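Local coordinates for virulence protein vsdE (Salmonella enterica, PDB 5LQ6), which acts as a cysteine hydrolase that Salmonella uses as an effector to suppress host immune responses during infection, at residues Val132-Tyr140 with Val171-Val181; Phe116-Asn127 with Gly207-Asp215. The protein carries 4 engineered substitutions. All coordinates share one frame; numbering follows the deposited sequence.

Contact 1: residues Val132-Tyr140 with Val171-Val181; sequences VEKEILNRY and VISEYDKKPYV. Engineered in segment 171-181: Ser173 (natural residue Cys).
Tyr140 lays its ring against Val171, and this is the tightly packed part of the contact. Val171 CG1 stands over the centre of the Tyr140 ring, 3.6 Å from the centroid and 8° off the ring normal, a CH-pi contact. The Tyr140 ring is carried out over the valine because CG is anti to the backbone N (chi1 -176°). Pro179, in one of two conformers, crosses the tyrosine side chain at about a right angle and brings CG to 3.6 Å from Tyr140 CE2. At the far end of the ring, Ser173 OG donates a hydrogen bond to Tyr140 OH at 2.9 Å in one of its two conformers. Ser173 is engineered, a cysteine in the natural sequence. One turn earlier on the helix, the branch methyl Ile136 CG2 meets Val171 CG2 at 3.6 Å and also touches Val181. Val181 CG2 reaches on to Leu137, 3.7 Å from its CG.

The other side is looser and wet. Glu133 touches Val181 with the methylene CG, while its carboxylate works through two waters. Both waters donate to Glu133 OE2. One, 2.9 Å from Val181 N, accepts from that amide; the other donates to Val181 O. The helix thus reaches both backbone polar groups of Val181 indirectly.

Val171 and Val181 lie on adjacent antiparallel strands, 163-172 and 180-184, joined by a hairpin with a type II turn at Glu174-Lys177. Helix 129-143 packs on one face of this sheet, and Ile136 also touches Phe148 and Ile150 of strand 147-157. Ile172, pointing away, packs on helix 55-65.

Contact 2: residues Phe116-Asn127 with Gly207-Asp215; sequences FGHELNQSYSLN and GEFYVRAYD. Engineered in segment 116-127: Ser125 (natural residue Cys).
Ser123 and Val211 are joined by two hydrogen bonds. Ser123 N donates to Val211 O at 2.8 Å. Val211 N donates to Ser123 OG at 3.0 Å, nearly straight at 170°. Ser123 OG sits between its own backbone N and carbonyl carbon (chi1 69°), which lets it accept this amide and also donate to Tyr124 O. Further along, Leu126 and Phe209 form an antiparallel hydrogen-bonded pair. In one of two conformers, Val211 CG2 touches Leu126 CD1 at 3.8 Å.

The Gln122 amide lies almost parallel to the Tyr210 ring, planes 7° apart, with NE2 3.7 Å from Tyr210 CB. Ser123 O meets the edge of that ring.

At the other end, Tyr214 CG is anti to its backbone N, which brings the ring alongside Phe116. Phe116 CD1 lies over one face of the Tyr214 ring, offset toward the rim, 3.6 Å from Tyr214 CG. His118 CE1 and Leu120 CD2 come to the ring edge. Arg212 runs extended past Leu120, and its guanidinium makes salt bridges with Asp112 and Asp166.

This is a loop paired irregularly with the outer strand 209-212 of an antiparallel sheet, finished by an aromatic cluster of Phe116, His118 and Tyr214. The sheet is consistent with the papain-like cysteine peptidase clan.

How the contacts relate
The centres of the two contacts lie about 18 Å apart, and both reach the same four-stranded antiparallel sheet. Contact 1 involves its outermost strand 180-184 and the adjacent strand 163-172. Contact 2 involves strand 209-212, outermost at the opposite side. Along the chain, 116-127 comes first, then 132-140, 171-181 and 207-215, so contact 2 brackets contact 1. Helix 129-143 follows directly after the loop of contact 2 and joins the two. Its Val132 packs on Leu126, Phe209 and Val211, and its Arg139 touches Ser123. The helix thus covers one face of the sheet from strand 180-184 across to strand 209-212, and the two contacts share one helix-sheet layer of the hydrolase fold.

Contact 1: residues Val132-Tyr140 with Val171-Val181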
loop_
_atom_site.group_PDB
_atom_site.type_symbol
_atom_site.label_atom_id
_atom_site.label_comp_id
_atom_site.label_asym_id
_atom_site.label_seq_id
_atom_site.Cartn_x
_atom_site.Cartn_y
_atom_site.Cartn_z
ATOM N N VAL A 132 14.518 1.969 2.647
ATOM C CA VAL A 132 13.371 1.383 1.957
ATOM C C VAL A 132 13.565 1.446 0.445
ATOM O O VAL A 132 13.376 0.426 -0.252
ATOM C CB VAL A 132 12.084 2.080 2.358
ATOM C CG1 VAL A 132 10.925 1.625 1.464
ATOM C CG2 VAL A 132 11.727 1.825 3.826
ATOM N N GLU A 133 13.938 2.611 -0.070
ATOM C CA GLU A 133 14.151 2.731 -1.525
ATOM C C GLU A 133 15.217 1.756 -2.019
ATOM O O GLU A 133 15.043 1.084 -3.009
ATOM C CB GLU A 133 14.524 4.180 -1.880
ATOM C CG GLU A 133 14.786 4.412 -3.344
ATOM C CD GLU A 133 15.402 5.769 -3.638
ATOM O OE1 GLU A 133 16.384 6.146 -2.965
ATOM O OE2 GLU A 133 14.885 6.471 -4.525
ATOM N N LYS A 134 16.327 1.690 -1.310
ATOM C CA LYS A 134 17.431 0.811 -1.718
ATOM C C LYS A 134 17.006 -0.641 -1.697
ATOM O O LYS A 134 17.306 -1.423 -2.632
ATOM C CB LYS A 134 18.616 1.013 -0.738
ATOM C CG LYS A 134 19.797 0.109 -1.046
ATOM C CD LYS A 134 20.905 0.298 -0.029
ATOM C CE LYS A 134 21.750 -0.968 0.097
ATOM N NZ LYS A 134 23.032 -0.738 0.833
ATOM N N GLU A 135 16.264 -1.062 -0.680
ATOM C CA GLU A 135 15.830 -2.442 -0.565
ATOM C C GLU A 135 14.893 -2.809 -1.711
ATOM O O GLU A 135 14.961 -3.893 -2.261
ATOM C CB GLU A 135 15.134 -2.682 0.772
ATOM C CG GLU A 135 14.458 -4.022 0.988
ATOM C CD GLU A 135 15.436 -5.189 1.013
ATOM O OE1 GLU A 135 16.666 -4.958 1.188
ATOM O OE2 GLU A 135 14.958 -6.353 0.868
ATOM N N ILE A 136 13.986 -1.879 -2.043
ATOM C CA ILE A 136 13.051 -2.114 -3.116
ATOM C C ILE A 136 13.814 -2.205 -4.436
ATOM O O ILE A 136 13.505 -3.110 -5.254
ATOM C CB ILE A 136 11.986 -1.009 -3.157
ATOM C CG1 ILE A 136 11.014 -1.274 -2.013
ATOM C CG2 ILE A 136 11.277 -1.027 -4.510
ATOM C CD1 ILE A 136 10.042 -0.147 -1.772
ATOM N N LEU A 137 14.754 -1.282 -4.666
ATOM C CA LEU A 137 15.558 -1.389 -5.917
ATOM C C LEU A 137 16.324 -2.669 -5.990
ATOM O O LEU A 137 16.485 -3.244 -7.076
ATOM C CB LEU A 137 16.429 -0.187 -6.105
ATOM C CG LEU A 137 15.707 1.113 -6.424
ATOM C CD1 LEU A 137 16.651 2.312 -6.265
ATOM C CD2 LEU A 137 14.994 1.054 -7.782
ATOM N N ASN A 138 16.794 -3.153 -4.861
ATOM C CA ASN A 138 17.495 -4.447 -4.857
ATOM C C ASN A 138 16.579 -5.610 -5.169
ATOM O O ASN A 138 16.936 -6.523 -5.967
ATOM C CB ASN A 138 18.218 -4.657 -3.548
ATOM C CG ASN A 138 19.151 -5.873 -3.579
ATOM O OD1 ASN A 138 20.060 -5.948 -4.401
ATOM N ND2 ASN A 138 18.881 -6.835 -2.739
ATOM N N ARG A 139 15.414 -5.647 -4.552
ATOM C CA ARG A 139 14.454 -6.670 -4.860
ATOM C C ARG A 139 14.059 -6.637 -6.353
ATOM O O ARG A 139 13.897 -7.705 -7.007
ATOM C CB ARG A 139 13.203 -6.602 -3.990
ATOM C CG ARG A 139 13.424 -6.914 -2.530
ATOM C CD ARG A 139 12.091 -6.971 -1.816
ATOM N NE ARG A 139 12.211 -6.846 -0.362
ATOM C CZ ARG A 139 11.238 -7.148 0.501
ATOM N NH1 ARG A 139 10.069 -7.649 0.092
ATOM N NH2 ARG A 139 11.452 -6.988 1.790
ATOM N N TYR A 140 13.933 -5.450 -6.925
ATOM C CA TYR A 140 13.615 -5.362 -8.326
ATOM C C TYR A 140 14.786 -5.862 -9.182
ATOM O O TYR A 140 14.552 -6.547 -10.176
ATOM C CB TYR A 140 13.285 -3.909 -8.713
ATOM C CG TYR A 140 12.850 -3.723 -10.138
ATOM C CD1 TYR A 140 11.574 -3.992 -10.556
ATOM C CD2 TYR A 140 13.794 -3.321 -11.086
ATOM C CE1 TYR A 140 11.202 -3.860 -11.881
ATOM C CE2 TYR A 140 13.411 -3.155 -12.373
ATOM C CZ TYR A 140 12.153 -3.454 -12.779
ATOM O OH TYR A 140 11.774 -3.273 -14.091
ATOM N N VAL A 171 8.081 0.398 -8.517
ATOM C CA VAL A 171 9.233 0.656 -9.421
ATOM C C VAL A 171 8.720 0.928 -10.815
ATOM O O VAL A 171 7.939 0.135 -11.392
ATOM C CB VAL A 171 10.201 -0.546 -9.419
ATOM C CG1 VAL A 171 11.342 -0.310 -10.395
ATOM C CG2 VAL A 171 10.719 -0.849 -8.034
ATOM N N ILE A 172 9.117 2.073 -11.333
ATOM C CA ILE A 172 8.735 2.540 -12.669
ATOM C C ILE A 172 9.935 2.402 -13.585
ATOM O O ILE A 172 11.004 2.889 -13.257
ATOM C CB ILE A 172 8.252 4.002 -12.670
ATOM C CG1 ILE A 172 7.076 4.170 -11.700
ATOM C CG2 ILE A 172 7.890 4.435 -14.103
ATOM C CD1 ILE A 172 6.496 5.572 -11.663
ATOM N N SER A 173 9.698 1.749 -14.729
ATOM C CA SER A 173 10.723 1.579 -15.761
ATOM C C SER A 173 10.308 2.294 -17.036
ATOM O O SER A 173 9.433 1.805 -17.765
ATOM C CB SER A 173 10.936 0.080 -15.992
ATOM O OG SER A 173 11.502 -0.492 -14.844
ATOM N N GLU A 174 10.897 3.457 -17.269
ATOM C CA GLU A 174 10.655 4.305 -18.439
ATOM C C GLU A 174 11.729 4.005 -19.465
ATOM O O GLU A 174 12.818 3.600 -19.152
ATOM C CB GLU A 174 10.674 5.803 -18.044
ATOM C CG GLU A 174 9.439 6.215 -17.218
ATOM C CD GLU A 174 9.521 7.607 -16.561
ATOM O OE1 GLU A 174 10.504 8.363 -16.786
ATOM O OE2 GLU A 174 8.547 8.002 -15.817
ATOM N N TYR A 175 11.381 4.252 -20.723
ATOM C CA TYR A 175 12.310 3.901 -21.804
ATOM C C TYR A 175 13.669 4.526 -21.638
ATOM O O TYR A 175 13.809 5.744 -21.477
ATOM C CB TYR A 175 11.699 4.331 -23.155
ATOM C CG TYR A 175 12.569 3.873 -24.326
ATOM C CD1 TYR A 175 12.539 2.566 -24.745
ATOM C CD2 TYR A 175 13.488 4.742 -24.928
ATOM C CE1 TYR A 175 13.399 2.111 -25.751
ATOM C CE2 TYR A 175 14.338 4.306 -25.937
ATOM C CZ TYR A 175 14.262 2.986 -26.356
ATOM O OH TYR A 175 15.110 2.488 -27.342
ATOM N N ASP A 176 14.707 3.682 -21.725
ATOM C CA ASP A 176 16.079 4.058 -21.654
ATOM C C ASP A 176 16.463 4.777 -20.365
ATOM O O ASP A 176 17.531 5.409 -20.274
ATOM C CB ASP A 176 16.456 4.941 -22.848
ATOM C CG ASP A 176 17.946 5.011 -23.080
ATOM O OD1 ASP A 176 18.576 3.950 -23.180
ATOM O OD2 ASP A 176 18.505 6.134 -23.170
ATOM N N LYS A 177 15.682 4.548 -19.304
ATOM C CA LYS A 177 15.965 5.177 -17.998
ATOM C C LYS A 177 16.149 4.094 -16.949
ATOM O O LYS A 177 15.433 3.049 -16.968
ATOM C CB LYS A 177 14.838 6.100 -17.577
ATOM C CG LYS A 177 14.832 7.407 -18.346
ATOM C CD LYS A 177 14.262 8.513 -17.442
ATOM C CE LYS A 177 13.528 9.524 -18.261
ATOM N NZ LYS A 177 12.200 8.916 -18.617
ATOM N N LYS A 178 17.020 4.345 -15.986
ATOM C CA LYS A 178 17.158 3.449 -14.866
ATOM C C LYS A 178 15.814 3.362 -14.130
ATOM O O LYS A 178 15.121 4.345 -13.958
ATOM C CB LYS A 178 18.225 3.944 -13.915
ATOM C CG LYS A 178 19.644 3.741 -14.381
ATOM C CD LYS A 178 20.630 4.310 -13.358
ATOM C CE LYS A 178 22.066 4.305 -13.868
ATOM N NZ LYS A 178 22.624 2.937 -13.753
ATOM N N PRO A 179 15.435 2.144 -13.694
ATOM C CA PRO A 179 14.210 2.006 -12.868
ATOM C C PRO A 179 14.324 2.883 -11.629
ATOM O O PRO A 179 15.427 3.036 -11.051
ATOM C CB PRO A 179 14.213 0.527 -12.506
ATOM C CG PRO A 179 14.892 -0.151 -13.698
ATOM C CD PRO A 179 15.970 0.828 -14.105
ATOM N N TYR A 180 13.200 3.466 -11.216
ATOM C CA TYR A 180 13.183 4.278 -10.032
ATOM C C TYR A 180 11.987 3.928 -9.189
ATOM O O TYR A 180 10.970 3.433 -9.684
ATOM C CB TYR A 180 13.208 5.786 -10.361
ATOM C CG TYR A 180 12.022 6.307 -11.090
ATOM C CD1 TYR A 180 10.896 6.766 -10.406
ATOM C CD2 TYR A 180 11.987 6.404 -12.462
ATOM C CE1 TYR A 180 9.796 7.249 -11.049
ATOM C CE2 TYR A 180 10.878 6.879 -13.128
ATOM C CZ TYR A 180 9.786 7.357 -12.440
ATOM O OH TYR A 180 8.699 7.878 -13.092
ATOM N N VAL A 181 12.107 4.208 -7.883
ATOM C CA VAL A 181 10.980 3.988 -6.967
ATOM C C VAL A 181 10.079 5.223 -6.936
ATOM O O VAL A 181 10.543 6.320 -6.686
ATOM C CB VAL A 181 11.477 3.717 -5.543
ATOM C CG1 VAL A 181 10.331 3.505 -4.568
ATOM C CG2 VAL A 181 12.365 2.505 -5.547
HETATM O O HOH W 1 14.557 5.529 -7.079
HETATM O O HOH W 2 12.074 7.642 -4.675
#

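Contact 2: residues Phe116-Asn127 with Gly207-Asp215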
loop_
_atom_site.group_PDB
_atom_site.type_symbol
_atom_site.label_atom_id
_atom_site.label_comp_id
_atom_site.label_asym_id
_atom_site.label_seq_id
_atom_site.Cartn_x
_atom_site.Cartn_y
_atom_site.Cartn_z
ATOM N N PHE A 116 -6.360 -10.157 0.684
ATOM C CA PHE A 116 -5.440 -11.102 0.042
ATOM C C PHE A 116 -5.627 -12.546 0.443
ATOM O O PHE A 116 -5.173 -13.436 -0.287
ATOM C CB PHE A 116 -3.968 -10.693 0.267
ATOM C CG PHE A 116 -3.696 -9.263 -0.159
ATOM C CD1 PHE A 116 -3.632 -8.949 -1.497
ATOM C CD2 PHE A 116 -3.552 -8.261 0.818
ATOM C CE1 PHE A 116 -3.418 -7.591 -1.877
ATOM C CE2 PHE A 116 -3.370 -6.941 0.417
ATOM C CZ PHE A 116 -3.318 -6.652 -0.899
ATOM N N GLY A 117 -6.337 -12.783 1.547
ATOM C CA GLY A 117 -6.556 -14.133 2.031
ATOM C C GLY A 117 -5.504 -14.663 2.962
ATOM O O GLY A 117 -5.569 -15.864 3.377
ATOM N N HIS A 118 -4.528 -13.833 3.318
ATOM C CA HIS A 118 -3.483 -14.148 4.288
ATOM C C HIS A 118 -2.730 -12.888 4.585
ATOM O O HIS A 118 -2.796 -11.922 3.803
ATOM C CB HIS A 118 -2.529 -15.238 3.725
ATOM C CG HIS A 118 -1.899 -14.884 2.427
ATOM N ND1 HIS A 118 -2.376 -15.335 1.213
ATOM C CD2 HIS A 118 -0.807 -14.140 2.144
ATOM C CE1 HIS A 118 -1.626 -14.838 0.241
ATOM N NE2 HIS A 118 -0.652 -14.140 0.782
ATOM N N GLU A 119 -2.032 -12.876 5.721
ATOM C CA GLU A 119 -1.105 -11.782 6.044
ATOM C C GLU A 119 0.032 -11.784 5.055
ATOM O O GLU A 119 0.515 -12.837 4.684
ATOM C CB GLU A 119 -0.522 -11.923 7.448
ATOM C CG GLU A 119 -1.550 -12.064 8.529
ATOM C CD GLU A 119 -0.944 -11.952 9.920
ATOM O OE1 GLU A 119 -0.006 -11.124 10.112
ATOM O OE2 GLU A 119 -1.445 -12.661 10.820
ATOM N N LEU A 120 0.432 -10.613 4.574
ATOM C CA LEU A 120 1.542 -10.535 3.623
ATOM C C LEU A 120 2.866 -10.600 4.405
ATOM O O LEU A 120 2.971 -10.075 5.479
ATOM C CB LEU A 120 1.469 -9.234 2.816
ATOM C CG LEU A 120 0.174 -8.960 2.073
ATOM C CD1 LEU A 120 0.281 -7.662 1.282
ATOM C CD2 LEU A 120 -0.185 -10.162 1.181
ATOM N N ASN A 121 3.826 -11.317 3.885
ATOM C CA ASN A 121 5.091 -11.469 4.637
ATOM C C ASN A 121 5.843 -10.131 4.558
ATOM O O ASN A 121 5.834 -9.465 3.534
ATOM C CB ASN A 121 5.975 -12.599 4.097
ATOM C CG ASN A 121 6.253 -12.458 2.611
ATOM O OD1 ASN A 121 5.432 -11.924 1.878
ATOM N ND2 ASN A 121 7.401 -12.938 2.163
ATOM N N GLN A 122 6.407 -9.760 5.674
ATOM C CA GLN A 122 7.075 -8.485 5.813
ATOM C C GLN A 122 8.579 -8.661 5.690
ATOM O O GLN A 122 9.130 -9.751 5.819
ATOM C CB GLN A 122 6.761 -7.890 7.167
ATOM C CG GLN A 122 5.317 -7.576 7.397
ATOM C CD GLN A 122 5.146 -6.403 8.323
ATOM O OE1 GLN A 122 5.555 -6.474 9.477
ATOM N NE2 GLN A 122 4.588 -5.288 7.807
ATOM N N SER A 123 9.232 -7.549 5.445
ATOM C CA SER A 123 10.664 -7.398 5.598
ATOM C C SER A 123 10.994 -7.304 7.043
ATOM O O SER A 123 10.148 -7.061 7.877
ATOM C CB SER A 123 11.128 -6.107 4.913
ATOM O OG SER A 123 10.658 -4.978 5.623
ATOM N N TYR A 124 12.303 -7.367 7.320
ATOM C CA TYR A 124 12.843 -6.911 8.592
ATOM C C TYR A 124 12.651 -5.386 8.679
ATOM O O TYR A 124 12.410 -4.730 7.661
ATOM C CB TYR A 124 14.334 -7.215 8.678
ATOM C CG TYR A 124 14.705 -8.661 8.684
ATOM C CD1 TYR A 124 14.125 -9.544 9.606
ATOM C CD2 TYR A 124 15.690 -9.142 7.822
ATOM C CE1 TYR A 124 14.504 -10.884 9.650
ATOM C CE2 TYR A 124 16.070 -10.478 7.843
ATOM C CZ TYR A 124 15.480 -11.345 8.767
ATOM O OH TYR A 124 15.877 -12.672 8.777
ATOM N N SER A 125 12.765 -4.835 9.878
ATOM C CA SER A 125 12.643 -3.413 10.088
ATOM C C SER A 125 13.785 -2.685 9.361
ATOM O O SER A 125 14.948 -3.131 9.391
ATOM C CB SER A 125 12.654 -3.108 11.585
ATOM O OG SER A 125 12.552 -1.725 11.819
ATOM N N LEU A 126 13.448 -1.605 8.677
ATOM C CA LEU A 126 14.389 -0.744 8.004
ATOM C C LEU A 126 14.401 0.622 8.704
ATOM O O LEU A 126 13.388 1.076 9.274
ATOM C CB LEU A 126 13.984 -0.556 6.545
ATOM C CG LEU A 126 14.030 -1.862 5.762
ATOM C CD1 LEU A 126 13.308 -1.772 4.427
ATOM C CD2 LEU A 126 15.448 -2.335 5.476
ATOM N N ASN A 127 15.536 1.334 8.698
ATOM C CA ASN A 127 15.664 2.476 9.540
ATOM C C ASN A 127 15.437 3.822 8.886
ATOM O O ASN A 127 15.509 4.864 9.550
ATOM C CB ASN A 127 17.083 2.513 10.110
ATOM C CG ASN A 127 17.353 1.388 11.053
ATOM O OD1 ASN A 127 16.494 1.049 11.853
ATOM N ND2 ASN A 127 18.551 0.824 10.994
ATOM N N GLY A 207 11.938 6.086 14.194
ATOM C CA GLY A 207 11.083 5.235 13.397
ATOM C C GLY A 207 11.642 4.103 12.567
ATOM O O GLY A 207 12.695 4.219 11.904
ATOM N N GLU A 208 10.867 3.023 12.599
ATOM C CA GLU A 208 11.051 1.880 11.772
ATOM C C GLU A 208 10.127 1.960 10.500
ATOM O O GLU A 208 9.104 2.665 10.426
ATOM C CB GLU A 208 10.667 0.625 12.541
ATOM C CG GLU A 208 11.120 0.489 13.985
ATOM C CD GLU A 208 10.150 -0.380 14.775
ATOM O OE1 GLU A 208 9.876 -1.511 14.327
ATOM O OE2 GLU A 208 9.643 0.070 15.828
ATOM N N PHE A 209 10.542 1.230 9.487
ATOM C CA PHE A 209 9.789 1.014 8.287
ATOM C C PHE A 209 9.764 -0.484 7.994
ATOM O O PHE A 209 10.728 -1.199 8.236
ATOM C CB PHE A 209 10.472 1.717 7.122
ATOM C CG PHE A 209 10.536 3.216 7.253
ATOM C CD1 PHE A 209 11.487 3.781 8.054
ATOM C CD2 PHE A 209 9.616 4.030 6.601
ATOM C CE1 PHE A 209 11.585 5.151 8.212
ATOM C CE2 PHE A 209 9.727 5.437 6.746
ATOM C CZ PHE A 209 10.693 5.958 7.578
ATOM N N TYR A 210 8.683 -0.943 7.370
ATOM C CA TYR A 210 8.556 -2.324 6.926
ATOM C C TYR A 210 7.967 -2.338 5.552
ATOM O O TYR A 210 7.196 -1.473 5.231
ATOM C CB TYR A 210 7.618 -3.124 7.830
ATOM C CG TYR A 210 8.072 -3.227 9.246
ATOM C CD1 TYR A 210 7.833 -2.215 10.141
ATOM C CD2 TYR A 210 8.798 -4.303 9.644
ATOM C CE1 TYR A 210 8.280 -2.279 11.461
ATOM C CE2 TYR A 210 9.240 -4.399 10.975
ATOM C CZ TYR A 210 8.991 -3.376 11.846
ATOM O OH TYR A 210 9.446 -3.484 13.154
ATOM N N VAL A 211 8.388 -3.299 4.731
ATOM C CA VAL A 211 7.908 -3.466 3.376
ATOM C C VAL A 211 7.219 -4.808 3.277
ATOM O O VAL A 211 7.729 -5.790 3.800
ATOM C CB VAL A 211 9.104 -3.418 2.404
ATOM C CG1 VAL A 211 8.662 -3.448 0.947
ATOM C CG2 VAL A 211 9.958 -2.164 2.675
ATOM N N ARG A 212 6.049 -4.875 2.654
ATOM C CA ARG A 212 5.386 -6.150 2.412
ATOM C C ARG A 212 4.786 -6.149 1.003
ATOM O O ARG A 212 4.597 -5.095 0.398
ATOM C CB ARG A 212 4.343 -6.480 3.464
ATOM C CG ARG A 212 3.088 -5.646 3.453
ATOM C CD ARG A 212 2.288 -5.916 4.756
ATOM N NE ARG A 212 0.851 -5.618 4.636
ATOM C CZ ARG A 212 0.300 -4.408 4.761
ATOM N NH1 ARG A 212 1.005 -3.345 5.056
ATOM N NH2 ARG A 212 -1.015 -4.280 4.631
ATOM N N ALA A 213 4.480 -7.324 0.501
ATOM C CA ALA A 213 3.942 -7.470 -0.835
ATOM C C ALA A 213 3.223 -8.778 -1.025
ATOM O O ALA A 213 3.616 -9.794 -0.405
ATOM C CB ALA A 213 5.013 -7.318 -1.853
ATOM N N TYR A 214 2.216 -8.750 -1.854
ATOM C CA TYR A 214 1.429 -9.927 -2.194
ATOM C C TYR A 214 2.153 -10.715 -3.242
ATOM O O TYR A 214 2.567 -10.157 -4.228
ATOM C CB TYR A 214 0.050 -9.478 -2.746
ATOM C CG TYR A 214 -0.863 -10.582 -3.205
ATOM C CD1 TYR A 214 -1.222 -11.616 -2.352
ATOM C CD2 TYR A 214 -1.386 -10.569 -4.485
ATOM C CE1 TYR A 214 -2.093 -12.620 -2.771
ATOM C CE2 TYR A 214 -2.247 -11.570 -4.914
ATOM C CZ TYR A 214 -2.578 -12.595 -4.055
ATOM O OH TYR A 214 -3.422 -13.600 -4.527
ATOM N N ASP A 215 2.249 -12.020 -2.998
ATOM C CA ASP A 215 2.810 -12.993 -3.910
ATOM C C ASP A 215 1.805 -14.157 -4.029
ATOM O O ASP A 215 1.153 -14.258 -5.061
ATOM C CB ASP A 215 4.138 -13.480 -3.349
ATOM C CG ASP A 215 4.837 -14.455 -4.266
ATOM O OD1 ASP A 215 4.212 -14.920 -5.251
ATOM O OD2 ASP A 215 6.021 -14.757 -3.997
HETATM O O HOH W 3 1.389 -13.406 -0.810
HETATM O O HOH W 4 3.061 -12.068 0.903
#